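Local coordinates for protein gamma-glutamyl-gamma-aminobutyraldehyde dehydrogenase (Burkholderia cenocepacia, PDB 4LIH) that probably oxidises gamma-glutamyl-gamma-aminobutyraldehyde and related aldehydes to the corresponding acids with a nicotinamide coenzyme, as a member of the aldehyde dehydrogenase family, at residues Arg270-Leu275 with Ser479-Asp484; Gly167-Val172 with Val244-Phe249; Gly187-Ala192 with Glu491-Leu496; Leu434-Trp439 with Leu453-Val458; Ala133-Trp138 with Gly467-Pro472. One frame throughout, in Å; residues are numbered along the deposited sequence.

Interaction 1 (Arg270-Leu275 with Ser479-Asp484)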
# COMPACT_ATOMS: atom_id res chain seq x y z
N ARG A 270 9.10 -23.30 -6.68
CA ARG A 270 9.40 -22.39 -5.58
C ARG A 270 9.44 -23.18 -4.30
O ARG A 270 8.56 -23.99 -4.06
CB ARG A 270 8.36 -21.27 -5.45
CG ARG A 270 8.60 -20.12 -6.41
CD ARG A 270 8.47 -20.60 -7.84
NE ARG A 270 8.41 -19.51 -8.80
CZ ARG A 270 9.27 -19.28 -9.79
NH1 ARG A 270 10.39 -19.97 -9.92
NH2 ARG A 270 9.01 -18.30 -10.63
N ALA A 271 10.43 -22.90 -3.45
CA ALA A 271 10.54 -23.67 -2.22
C ALA A 271 10.59 -22.71 -1.06
O ALA A 271 11.42 -21.79 -1.03
CB ALA A 271 11.76 -24.57 -2.21
N TRP A 272 9.72 -22.98 -0.08
CA TRP A 272 9.49 -22.11 1.05
C TRP A 272 9.52 -22.90 2.35
O TRP A 272 8.68 -23.78 2.56
CB TRP A 272 8.14 -21.41 0.91
CG TRP A 272 8.02 -20.52 -0.25
CD1 TRP A 272 7.40 -20.78 -1.44
CD2 TRP A 272 8.60 -19.22 -0.37
NE1 TRP A 272 7.52 -19.71 -2.27
CE2 TRP A 272 8.24 -18.73 -1.63
CE3 TRP A 272 9.37 -18.41 0.49
CZ2 TRP A 272 8.65 -17.47 -2.08
CZ3 TRP A 272 9.77 -17.15 0.06
CH2 TRP A 272 9.41 -16.70 -1.23
N LEU A 273 10.46 -22.55 3.24
CA LEU A 273 10.71 -23.35 4.43
C LEU A 273 10.48 -22.56 5.71
O LEU A 273 10.88 -21.42 5.81
CB LEU A 273 12.14 -23.90 4.47
CG LEU A 273 12.74 -24.54 3.21
CD1 LEU A 273 14.21 -24.84 3.47
CD2 LEU A 273 11.94 -25.77 2.75
N GLU A 274 9.89 -23.22 6.69
CA GLU A 274 9.77 -22.71 8.06
C GLU A 274 10.45 -23.81 8.88
O GLU A 274 10.05 -24.98 8.81
CB GLU A 274 8.28 -22.56 8.46
CG GLU A 274 7.48 -21.46 7.79
CD GLU A 274 7.59 -20.09 8.43
OE1 GLU A 274 7.26 -19.10 7.78
OE2 GLU A 274 8.00 -19.99 9.60
N LEU A 275 11.51 -23.46 9.60
CA LEU A 275 12.39 -24.46 10.20
C LEU A 275 12.45 -24.19 11.70
O LEU A 275 11.57 -23.50 12.22
CB LEU A 275 13.75 -24.41 9.52
CG LEU A 275 13.72 -24.55 7.99
CD1 LEU A 275 15.13 -24.36 7.40
CD2 LEU A 275 13.16 -25.92 7.63
N SER A 479 16.48 -20.34 10.00
CA SER A 479 15.15 -20.71 10.54
C SER A 479 14.05 -20.68 9.48
O SER A 479 12.86 -20.80 9.82
CB SER A 479 14.74 -19.85 11.74
OG SER A 479 15.53 -20.10 12.89
N GLY A 480 14.42 -20.56 8.22
CA GLY A 480 13.46 -20.68 7.09
C GLY A 480 13.44 -19.44 6.22
O GLY A 480 13.97 -18.42 6.60
N ASN A 481 12.84 -19.54 5.04
CA ASN A 481 12.69 -18.39 4.16
C ASN A 481 11.21 -18.09 3.88
O ASN A 481 10.40 -19.01 3.80
CB ASN A 481 13.46 -18.63 2.86
CG ASN A 481 12.91 -19.82 2.06
OD1 ASN A 481 12.79 -20.92 2.57
ND2 ASN A 481 12.57 -19.58 0.78
N GLY A 482 10.85 -16.81 3.74
CA GLY A 482 9.43 -16.52 3.48
C GLY A 482 8.72 -16.44 4.81
O GLY A 482 9.35 -16.65 5.86
N ARG A 483 7.43 -16.10 4.76
CA ARG A 483 6.63 -15.90 5.91
C ARG A 483 5.26 -16.62 5.77
O ARG A 483 4.62 -16.64 4.72
CB ARG A 483 6.44 -14.41 6.15
CG ARG A 483 7.73 -13.59 6.27
CD ARG A 483 8.33 -13.93 7.60
NE ARG A 483 9.53 -13.20 7.95
CZ ARG A 483 10.76 -13.59 7.69
NH1 ARG A 483 11.00 -14.69 7.01
NH2 ARG A 483 11.75 -12.86 8.14
N ASP A 484 4.79 -17.14 6.88
CA ASP A 484 3.42 -17.52 7.10
C ASP A 484 2.63 -16.43 7.83
O ASP A 484 3.23 -15.53 8.47
CB ASP A 484 3.39 -18.85 7.87
CG ASP A 484 3.77 -20.09 7.01
OD1 ASP A 484 3.96 -20.05 5.78
OD2 ASP A 484 3.90 -21.19 7.63
O HOH W 1 10.39 -18.87 7.22
O HOH W 2 7.67 -19.69 4.68
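At the predicted active site, the strand end carrying Glu274 is met by the loop segment 479-484, and a single backbone bridge links Glu274 with Gly480. Asn481 shows how an amide can engage a strand edge much as a backbone would. Its ND2 donates to Ala271 O at 3.1 Å, almost perfectly straight (178°), with the acceptor in the amide plane and the donor on a carbonyl lone pair. Its OD1 accepts from Leu273 N at 2.9 Å, the donor standing above the plane of the side-chain carbonyl. Chi1 of 63° sets CG between backbone N and carbonyl carbon, whence the amide reaches the strand edge. Leu275 N to Ser479 O, 3.0 Å, extends the pairing. Gly482, having no side chain, brings CA within 3.5 Å of Trp272 CZ3. Glu274 bends at chi2 (-85°); its OE1 receives a weak bond from Asp484 N at 3.3 Å and one from a water that also donates to Asn481 O. The Glu274 and Asp484 side chains lie alongside, running opposite ways, and Asp484 OD2, close to OE1 despite like charge, is salt-bridged to Lys185. Strand 246-250 pairs with 270-274 in the sheet, while helix 178-191 packs on Glu274 and Asp484.

Interaction 2 (Gly167-Val172 with Val244-Phe249)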
# COMPACT_ATOMS: atom_id res chain seq x y z
N GLY A 167 -0.16 -22.15 -9.35
CA GLY A 167 -0.70 -23.43 -9.91
C GLY A 167 -0.89 -24.53 -8.87
O GLY A 167 -1.86 -24.53 -8.11
N VAL A 168 -0.01 -25.53 -8.91
CA VAL A 168 -0.10 -26.62 -7.97
C VAL A 168 0.89 -26.44 -6.81
O VAL A 168 2.15 -26.35 -7.02
CB VAL A 168 0.15 -28.01 -8.65
CG1 VAL A 168 0.18 -29.08 -7.59
CG2 VAL A 168 -0.92 -28.32 -9.73
N VAL A 169 0.34 -26.41 -5.59
CA VAL A 169 1.14 -26.20 -4.36
C VAL A 169 1.16 -27.48 -3.54
O VAL A 169 0.12 -28.05 -3.29
CB VAL A 169 0.55 -25.07 -3.52
CG1 VAL A 169 1.29 -24.91 -2.22
CG2 VAL A 169 0.58 -23.74 -4.29
N ALA A 170 2.37 -27.95 -3.21
CA ALA A 170 2.57 -29.04 -2.28
C ALA A 170 2.87 -28.43 -0.93
O ALA A 170 3.65 -27.50 -0.84
CB ALA A 170 3.71 -29.94 -2.75
N ALA A 171 2.21 -28.92 0.10
CA ALA A 171 2.52 -28.55 1.49
C ALA A 171 2.84 -29.77 2.35
O ALA A 171 2.03 -30.69 2.47
CB ALA A 171 1.37 -27.80 2.07
N VAL A 172 4.03 -29.77 2.96
CA VAL A 172 4.49 -30.82 3.83
C VAL A 172 4.62 -30.21 5.22
O VAL A 172 5.40 -29.27 5.41
CB VAL A 172 5.86 -31.35 3.37
CG1 VAL A 172 6.39 -32.45 4.31
CG2 VAL A 172 5.81 -31.82 1.92
N VAL A 244 4.47 -29.99 -9.94
CA VAL A 244 4.22 -29.18 -8.74
C VAL A 244 5.02 -27.87 -8.99
O VAL A 244 6.16 -27.89 -9.41
CB VAL A 244 4.74 -29.91 -7.49
CG1 VAL A 244 4.81 -28.99 -6.28
CG2 VAL A 244 3.86 -31.13 -7.20
N ASP A 245 4.39 -26.74 -8.68
CA ASP A 245 4.93 -25.44 -8.99
C ASP A 245 5.55 -24.76 -7.78
O ASP A 245 6.29 -23.80 -7.92
CB ASP A 245 3.80 -24.57 -9.53
CG ASP A 245 3.19 -25.14 -10.81
OD1 ASP A 245 3.96 -25.21 -11.81
OD2 ASP A 245 1.99 -25.46 -10.86
N CYS A 246 5.25 -25.26 -6.60
CA CYS A 246 5.65 -24.63 -5.34
C CYS A 246 5.58 -25.65 -4.26
O CYS A 246 4.66 -26.41 -4.24
CB CYS A 246 4.70 -23.47 -4.99
SG CYS A 246 4.86 -22.89 -3.31
N ILE A 247 6.56 -25.68 -3.35
CA ILE A 247 6.51 -26.56 -2.21
C ILE A 247 6.76 -25.72 -0.94
O ILE A 247 7.76 -24.99 -0.88
CB ILE A 247 7.49 -27.78 -2.30
CG1 ILE A 247 7.26 -28.69 -1.09
CG2 ILE A 247 8.95 -27.32 -2.34
CD1 ILE A 247 7.73 -30.11 -1.28
N ALA A 248 5.84 -25.82 0.01
CA ALA A 248 5.88 -25.14 1.33
C ALA A 248 6.02 -26.19 2.43
O ALA A 248 5.20 -27.09 2.52
CB ALA A 248 4.59 -24.34 1.53
N PHE A 249 7.08 -26.06 3.25
CA PHE A 249 7.50 -27.06 4.23
C PHE A 249 7.71 -26.38 5.58
O PHE A 249 8.21 -25.26 5.67
CB PHE A 249 8.80 -27.73 3.74
CG PHE A 249 9.49 -28.62 4.76
CD1 PHE A 249 9.14 -29.92 4.90
CD2 PHE A 249 10.53 -28.13 5.55
CE1 PHE A 249 9.76 -30.75 5.81
CE2 PHE A 249 11.17 -28.95 6.45
CZ PHE A 249 10.78 -30.27 6.59
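Ala170 CB and Val244 CG1 meet at 3.8 Å in the apolar part of a parallel strand pair, with Ile247 CG1 also touching Ala170 CB. Further along the same face, Val172 straddles two neighbours. Its CG1, anti to the backbone N (chi1 179°), lies at the edge of the Phe249 ring, 3.8 Å from CD1, while CG2 meets Ile247 CD1 at 4.1 Å. Helix 253-266 covers Ile247 and Phe249; on the other face, Val169 and Ala248 pack against Tyr493. Between the faces runs a regular ladder in which Ala170 N donates to Cys246 O and Ala248 N to Ala170 O, both at 2.9 Å, and Val172 N follows on Ala248 O. Toward the start of the pair the register slips. Val168 O accepts from Asp245 N at 2.8 Å and, weakly, from Cys246 N. Here a side chain joins the backbone, since Asp245 OD2 receives Val168 N at 2.8 Å, straight (178°) and through its anti lone pair. OD2 is also salt-bridged to Arg75. Main-chain bonding thus holds the middle of this pair in the Rossmann-type sheet, whereas at its polar end a carboxylate, which the arginine would be expected to keep ionised, supplements it.

Interaction 3 (Gly187-Ala192 with Glu491-Leu496)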
# COMPACT_ATOMS: atom_id res chain seq x y z
N GLY A 187 -4.63 -22.28 3.82
CA GLY A 187 -5.44 -21.05 3.92
C GLY A 187 -5.05 -20.03 2.88
O GLY A 187 -5.83 -19.71 1.97
N PRO A 188 -3.80 -19.56 2.93
CA PRO A 188 -3.42 -18.63 1.85
C PRO A 188 -3.30 -19.26 0.44
O PRO A 188 -3.64 -18.62 -0.56
CB PRO A 188 -2.06 -18.13 2.31
CG PRO A 188 -1.56 -19.12 3.32
CD PRO A 188 -2.80 -19.62 4.01
N ALA A 189 -2.74 -20.47 0.35
CA ALA A 189 -2.56 -21.06 -0.99
C ALA A 189 -3.92 -21.17 -1.72
O ALA A 189 -3.99 -20.87 -2.90
CB ALA A 189 -1.87 -22.42 -0.94
N LEU A 190 -4.96 -21.62 -1.02
CA LEU A 190 -6.26 -21.86 -1.66
C LEU A 190 -6.96 -20.54 -1.93
O LEU A 190 -7.64 -20.40 -2.91
CB LEU A 190 -7.17 -22.73 -0.80
CG LEU A 190 -6.76 -24.19 -0.77
CD1 LEU A 190 -7.47 -24.88 0.37
CD2 LEU A 190 -7.00 -24.89 -2.12
N ALA A 191 -6.76 -19.57 -1.06
CA ALA A 191 -7.44 -18.29 -1.24
C ALA A 191 -6.97 -17.69 -2.55
O ALA A 191 -7.76 -17.08 -3.28
CB ALA A 191 -7.13 -17.39 -0.07
N ALA A 192 -5.67 -17.85 -2.85
CA ALA A 192 -5.07 -17.33 -4.08
C ALA A 192 -5.58 -18.05 -5.37
O ALA A 192 -5.46 -17.56 -6.50
CB ALA A 192 -3.56 -17.38 -3.94
N GLU A 491 2.55 -14.21 -1.20
CA GLU A 491 3.66 -14.08 -2.15
C GLU A 491 4.27 -15.44 -2.45
O GLU A 491 4.78 -15.68 -3.55
CB GLU A 491 4.72 -13.09 -1.62
CG GLU A 491 4.17 -11.81 -0.96
CD GLU A 491 5.24 -10.92 -0.29
OE1 GLU A 491 6.43 -11.28 -0.31
OE2 GLU A 491 4.92 -9.84 0.27
N LYS A 492 4.18 -16.36 -1.50
CA LYS A 492 4.75 -17.70 -1.68
C LYS A 492 3.99 -18.54 -2.69
O LYS A 492 4.52 -19.53 -3.18
CB LYS A 492 4.79 -18.43 -0.34
CG LYS A 492 5.50 -17.66 0.75
CD LYS A 492 5.82 -18.52 1.94
CE LYS A 492 4.59 -19.28 2.46
NZ LYS A 492 3.46 -18.37 2.72
N TYR A 493 2.76 -18.12 -3.01
CA TYR A 493 1.78 -18.95 -3.75
C TYR A 493 1.26 -18.23 -5.00
O TYR A 493 0.27 -18.72 -5.64
CB TYR A 493 0.61 -19.25 -2.82
CG TYR A 493 1.01 -19.96 -1.53
CD1 TYR A 493 1.72 -21.16 -1.57
CD2 TYR A 493 0.71 -19.42 -0.30
CE1 TYR A 493 2.10 -21.81 -0.40
CE2 TYR A 493 1.13 -20.03 0.86
CZ TYR A 493 1.80 -21.23 0.81
OH TYR A 493 2.20 -21.86 1.96
N THR A 494 1.86 -17.06 -5.30
CA THR A 494 1.53 -16.25 -6.47
C THR A 494 2.80 -15.84 -7.22
O THR A 494 3.89 -15.86 -6.65
CB THR A 494 0.75 -14.95 -6.09
OG1 THR A 494 1.52 -14.17 -5.19
CG2 THR A 494 -0.53 -15.28 -5.39
N GLU A 495 2.63 -15.44 -8.48
CA GLU A 495 3.63 -14.75 -9.26
C GLU A 495 3.15 -13.35 -9.58
O GLU A 495 1.96 -13.11 -9.79
CB GLU A 495 3.89 -15.46 -10.57
CG GLU A 495 4.30 -16.91 -10.41
CD GLU A 495 5.76 -17.08 -10.05
OE1 GLU A 495 6.16 -18.26 -9.86
OE2 GLU A 495 6.54 -16.06 -9.98
N LEU A 496 4.11 -12.45 -9.66
CA LEU A 496 3.90 -11.14 -10.23
C LEU A 496 3.99 -11.17 -11.73
O LEU A 496 4.83 -11.87 -12.35
CB LEU A 496 4.95 -10.11 -9.71
CG LEU A 496 4.83 -9.78 -8.21
CD1 LEU A 496 6.17 -9.33 -7.61
CD2 LEU A 496 3.84 -8.66 -8.01
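Two carbonyl oxygens, Ala189 O and Tyr493 O, grip one polar atom, ND2 of Asn194, which joins helix 178-191 to the approach of strand 494-502 although no hydrogen bond passes directly between the two segments. The contact itself is a CH-pi packing of that helix, which follows strand 157-172 in the Rossmann-type domain, on an aromatic ring. Ala189 CB stands 3.8 Å from the centroid of the Tyr493 ring, 10° off the normal and hence over its face. The opposite face is covered by Lys492 CB, so the ring is sandwiched between two aliphatic carbons. Tyr493 CB points toward the helix, and chi1 of -58° sets CG anti to the carbonyl carbon, which brings the ring against Ala189. Over the same face as Ala189 CB, Ala189 N lies 3.7 Å from Tyr493 CD2, and Pro188 CG reaches CE2 obliquely at 3.8 Å. Pro188 N makes no bond to the preceding helical turn, and the helix is kinked there. Beyond the ring, Tyr493 pairs through its backbone with Val166 of strand 157-172, and Glu495 is salt-bridged both to Arg270 and to Arg483 of the second subunit. One turn after Pro188, Ala192 CB touches Thr494 CG2 at 4.0 Å, while OG1 of the same threonine is turned to other partners, Arg163 NH1 and Leu490 O.

Interaction 4 (Leu434-Trp439 with Leu453-Val458)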
# COMPACT_ATOMS: atom_id res chain seq x y z
N LEU A 434 14.31 -17.41 14.31
CA LEU A 434 12.86 -17.49 14.16
C LEU A 434 12.12 -16.42 14.99
O LEU A 434 11.16 -15.80 14.53
CB LEU A 434 12.36 -18.91 14.45
CG LEU A 434 10.90 -19.18 14.05
CD1 LEU A 434 10.75 -18.82 12.56
CD2 LEU A 434 10.40 -20.61 14.33
N ALA A 435 12.60 -16.20 16.22
CA ALA A 435 11.94 -15.29 17.09
C ALA A 435 12.86 -14.92 18.21
O ALA A 435 13.94 -15.54 18.41
CB ALA A 435 10.65 -15.91 17.61
N ALA A 436 12.44 -13.87 18.92
CA ALA A 436 13.14 -13.36 20.07
C ALA A 436 12.19 -12.53 20.92
O ALA A 436 11.11 -12.10 20.48
CB ALA A 436 14.32 -12.53 19.59
N ALA A 437 12.58 -12.27 22.16
CA ALA A 437 11.81 -11.33 23.00
C ALA A 437 12.66 -10.53 23.95
O ALA A 437 13.78 -10.95 24.27
CB ALA A 437 10.78 -12.11 23.77
N VAL A 438 12.16 -9.34 24.36
CA VAL A 438 12.81 -8.52 25.36
C VAL A 438 11.76 -7.96 26.32
O VAL A 438 10.65 -7.62 25.90
CB VAL A 438 13.70 -7.39 24.78
CG1 VAL A 438 12.92 -6.45 23.85
CG2 VAL A 438 14.43 -6.69 25.91
N TRP A 439 12.10 -7.97 27.61
CA TRP A 439 11.21 -7.43 28.66
C TRP A 439 11.85 -6.25 29.33
O TRP A 439 12.87 -6.39 30.02
CB TRP A 439 10.87 -8.48 29.72
CG TRP A 439 10.15 -9.70 29.18
CD1 TRP A 439 10.69 -10.65 28.36
CD2 TRP A 439 8.76 -10.06 29.35
NE1 TRP A 439 9.77 -11.58 28.07
CE2 TRP A 439 8.56 -11.24 28.62
CE3 TRP A 439 7.69 -9.50 30.06
CZ2 TRP A 439 7.33 -11.92 28.62
CZ3 TRP A 439 6.46 -10.14 30.03
CH2 TRP A 439 6.28 -11.34 29.29
N LEU A 453 17.60 -7.36 17.45
CA LEU A 453 17.43 -8.82 17.48
C LEU A 453 17.13 -9.36 16.06
O LEU A 453 16.17 -8.94 15.41
CB LEU A 453 16.32 -9.22 18.49
CG LEU A 453 16.68 -8.79 19.93
CD1 LEU A 453 15.52 -8.89 20.92
CD2 LEU A 453 17.87 -9.57 20.48
N ARG A 454 17.96 -10.29 15.60
CA ARG A 454 17.91 -10.75 14.23
C ARG A 454 16.95 -11.93 14.14
O ARG A 454 17.38 -13.08 14.09
CB ARG A 454 19.31 -11.15 13.76
CG ARG A 454 20.31 -10.01 13.67
CD ARG A 454 19.90 -8.94 12.68
NE ARG A 454 20.00 -9.43 11.28
CZ ARG A 454 19.86 -8.64 10.20
NH1 ARG A 454 19.63 -7.34 10.32
NH2 ARG A 454 19.98 -9.16 8.98
N ALA A 455 15.64 -11.63 14.13
CA ALA A 455 14.62 -12.65 14.14
C ALA A 455 13.37 -12.15 13.47
O ALA A 455 13.06 -10.94 13.50
CB ALA A 455 14.34 -13.13 15.58
N GLY A 456 12.60 -13.08 12.93
CA GLY A 456 11.38 -12.74 12.15
C GLY A 456 10.27 -12.17 12.98
O GLY A 456 9.49 -11.33 12.50
N THR A 457 10.15 -12.65 14.23
CA THR A 457 9.19 -12.10 15.21
C THR A 457 9.90 -11.67 16.49
O THR A 457 10.65 -12.44 17.08
CB THR A 457 8.08 -13.11 15.57
OG1 THR A 457 7.42 -13.60 14.39
CG2 THR A 457 7.00 -12.55 16.51
N VAL A 458 9.72 -10.41 16.92
CA VAL A 458 10.26 -9.97 18.17
C VAL A 458 9.09 -9.54 19.06
O VAL A 458 8.28 -8.68 18.68
CB VAL A 458 11.31 -8.84 18.03
CG1 VAL A 458 11.78 -8.40 19.39
CG2 VAL A 458 12.51 -9.29 17.18
O HOH W 3 8.65 -15.79 13.31
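Leu434 and Thr457 begin the pairing by two routes. Leu434 O accepts a weak bond from Thr457 N at 3.3 Å, and a water donates to the same oxygen and is hydrogen-bonded to Thr457 OG1 at 2.7 Å. Leu434 CB points away from segment 453-458, and the side chain touches Cys309 and Thr310, some 4 Å from the side chain of the predicted catalytic Glu274. Ala435 follows, with its CA 3.1 Å from Thr457 O in a CA-H...O contact. Ala455 CB presses on its backbone, 3.5 Å from Ala435 C. The next residue carries the main bond of the contact: Ala436 N donates to Thr457 O at 2.9 Å, so Thr457 O receives the N-H of one residue and the CA-H of its predecessor. Ala436 CB, on the face it shares with Val458, packs against Leu453 CB at 4.0 Å and also touches Ala455 CB. An inverse gamma turn centred on Arg454 lies between those two residues, both with CB directed toward the strand. Ala437 turns its methyl away, toward Asn281 and Tyr463, and the backbone of Val438 carries the ladder on to Trp459 and Asn461. Thr457 and Val458 also pair in parallel with a strand of the second subunit, which continues the sheet across the interface. Strand 435-439, helix 443-452 and strand 457-460 together form a classic beta-alpha-beta unit, with its two parallel strands side by side.

Interaction 5 (Ala133-Trp138 with Gly467-Pro472)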
# COMPACT_ATOMS: atom_id res chain seq x y z
N ALA A 133 -9.28 -22.33 11.71
CA ALA A 133 -10.50 -21.80 11.15
C ALA A 133 -10.29 -20.29 10.92
O ALA A 133 -10.58 -19.83 9.85
CB ALA A 133 -11.67 -22.04 12.05
N TYR A 134 -9.63 -19.61 11.89
CA TYR A 134 -9.33 -18.15 11.79
C TYR A 134 -8.41 -17.89 10.63
O TYR A 134 -8.63 -16.98 9.84
CB TYR A 134 -8.79 -17.60 13.08
CG TYR A 134 -8.06 -16.23 13.06
CD1 TYR A 134 -8.70 -15.06 12.66
CD2 TYR A 134 -6.77 -16.12 13.55
CE1 TYR A 134 -8.07 -13.83 12.66
CE2 TYR A 134 -6.12 -14.89 13.59
CZ TYR A 134 -6.75 -13.75 13.16
OH TYR A 134 -6.06 -12.55 13.21
N CYS A 135 -7.43 -18.78 10.45
CA CYS A 135 -6.52 -18.59 9.33
C CYS A 135 -7.25 -18.68 7.98
O CYS A 135 -7.10 -17.81 7.11
CB CYS A 135 -5.35 -19.55 9.42
SG CYS A 135 -4.18 -19.41 8.07
N VAL A 136 -8.08 -19.69 7.81
CA VAL A 136 -8.85 -19.84 6.59
C VAL A 136 -9.79 -18.62 6.40
O VAL A 136 -9.89 -18.06 5.30
CB VAL A 136 -9.64 -21.14 6.61
CG1 VAL A 136 -10.61 -21.18 5.43
CG2 VAL A 136 -8.66 -22.31 6.56
N GLU A 137 -10.49 -18.22 7.44
CA GLU A 137 -11.40 -17.10 7.35
C GLU A 137 -10.74 -15.79 6.96
O GLU A 137 -11.30 -14.98 6.18
CB GLU A 137 -12.15 -16.89 8.69
CG GLU A 137 -13.14 -18.00 9.06
CD GLU A 137 -13.45 -18.11 10.55
OE1 GLU A 137 -12.83 -17.48 11.43
OE2 GLU A 137 -14.34 -18.89 10.86
N TRP A 138 -9.56 -15.55 7.54
CA TRP A 138 -8.86 -14.27 7.34
C TRP A 138 -8.38 -14.19 5.89
O TRP A 138 -8.60 -13.20 5.21
CB TRP A 138 -7.69 -14.17 8.31
CG TRP A 138 -7.07 -12.82 8.48
CD1 TRP A 138 -7.39 -11.88 9.41
CD2 TRP A 138 -6.00 -12.28 7.72
NE1 TRP A 138 -6.60 -10.76 9.26
CE2 TRP A 138 -5.70 -10.99 8.26
CE3 TRP A 138 -5.27 -12.74 6.63
CZ2 TRP A 138 -4.71 -10.15 7.72
CZ3 TRP A 138 -4.23 -11.91 6.11
CH2 TRP A 138 -3.98 -10.62 6.69
N GLY A 467 -2.35 -14.67 18.40
CA GLY A 467 -2.30 -15.45 17.16
C GLY A 467 -2.65 -14.65 15.93
O GLY A 467 -3.10 -15.23 14.93
N ASP A 468 -2.39 -13.34 15.97
CA ASP A 468 -2.95 -12.45 15.00
C ASP A 468 -2.38 -12.75 13.62
O ASP A 468 -1.16 -12.89 13.43
CB ASP A 468 -2.69 -11.01 15.42
CG ASP A 468 -3.63 -10.04 14.76
OD1 ASP A 468 -3.49 -9.76 13.55
OD2 ASP A 468 -4.53 -9.58 15.45
N MET A 469 -3.27 -12.84 12.65
CA MET A 469 -2.90 -13.11 11.25
C MET A 469 -2.21 -11.95 10.58
O MET A 469 -1.64 -12.11 9.49
CB MET A 469 -4.22 -13.55 10.49
CG MET A 469 -4.07 -14.52 9.31
SD MET A 469 -3.03 -15.95 9.66
CE MET A 469 -3.60 -16.57 11.20
N ASN A 470 -2.22 -10.76 11.16
CA ASN A 470 -1.48 -9.63 10.56
C ASN A 470 0.05 -9.67 10.66
O ASN A 470 0.76 -8.85 10.02
CB ASN A 470 -1.99 -8.30 11.11
CG ASN A 470 -3.35 -7.92 10.53
OD1 ASN A 470 -3.42 -7.34 9.45
ND2 ASN A 470 -4.39 -8.13 11.30
N PHE A 471 0.60 -10.61 11.43
CA PHE A 471 2.04 -10.56 11.69
C PHE A 471 2.74 -11.68 10.93
O PHE A 471 2.67 -12.81 11.36
CB PHE A 471 2.28 -10.72 13.21
CG PHE A 471 1.75 -9.59 14.04
CD1 PHE A 471 2.18 -8.30 13.83
CD2 PHE A 471 0.78 -9.83 15.02
CE1 PHE A 471 1.71 -7.27 14.61
CE2 PHE A 471 0.32 -8.80 15.81
CZ PHE A 471 0.79 -7.52 15.63
N PRO A 472 3.45 -11.35 9.80
CA PRO A 472 4.22 -12.42 9.14
C PRO A 472 5.18 -13.07 10.12
O PRO A 472 5.63 -12.40 11.03
CB PRO A 472 4.99 -11.66 8.06
CG PRO A 472 5.06 -10.23 8.52
CD PRO A 472 3.81 -10.00 9.29
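This is a buried helix-to-loop contact, in which Tyr134, Cys135 and Trp138 of helix 121-142 receive Met469 from a type I beta turn running from Asp468 to Phe471. Its polar element is one bond: Met469 N donates to Tyr134 OH at 2.9 Å, almost straight (177°). The Tyr134 ring also meets the loop at its edge, where Gly467 O lies in the ring plane, 3.3 Å from CE2. Most of the apolar contact is made by the methionine chain. Met469 CB sits over one face of the Trp138 indole, 3.5 Å from the centroid of the five-membered ring, and CG reaches CD2 at 3.4 Å. From there the chain bends at chi2 and again at chi3 (both 48°), the second bend placing CE 3.9 Å from Cys135 CB. SD makes an oblique Met-aromatic contact with the six-membered ring, at 5.5 Å from its centroid. Asn470 comes at the indole differently: OD1 is at the edge, 3.5 Å from CZ2, and its amide plane stands nearly perpendicular to the ring (89°). The amide is steadied by Asp468 OD1, which accepts Asn470 ND2 through its syn lone pair and Asn470 N through its anti one. Trp138 NE1 and Asn470 ND2 both donate to Asp144 O of a third subunit, so the contact borders a subunit interface. The bond from Asn470 N makes Asp468 the head of an Asx turn, here built into a type I beta turn whose second residue packs on a helix.

The five contacts show how bonding follows place in the fold. Interactions 1 and 2 share one sheet, strand 270-274 lying beside 246-250, but interaction 2 is a regular parallel ladder whereas interaction 1 combines a short backbone bridge with a loop asparagine and waters near the predicted catalytic residue. Interaction 3 packs a helix on a segment leading into another strand of that sheet, with no direct hydrogen bond between its two segments; its tyrosine packs on residues of interaction 2. Interaction 4 belongs to the other sheet, its centre about 28 Å from that of interaction 2, yet Leu434 touches interaction 1. Interaction 5, a side-chain contact, meets 1, 3 and 4 at its margins. All are largely buried.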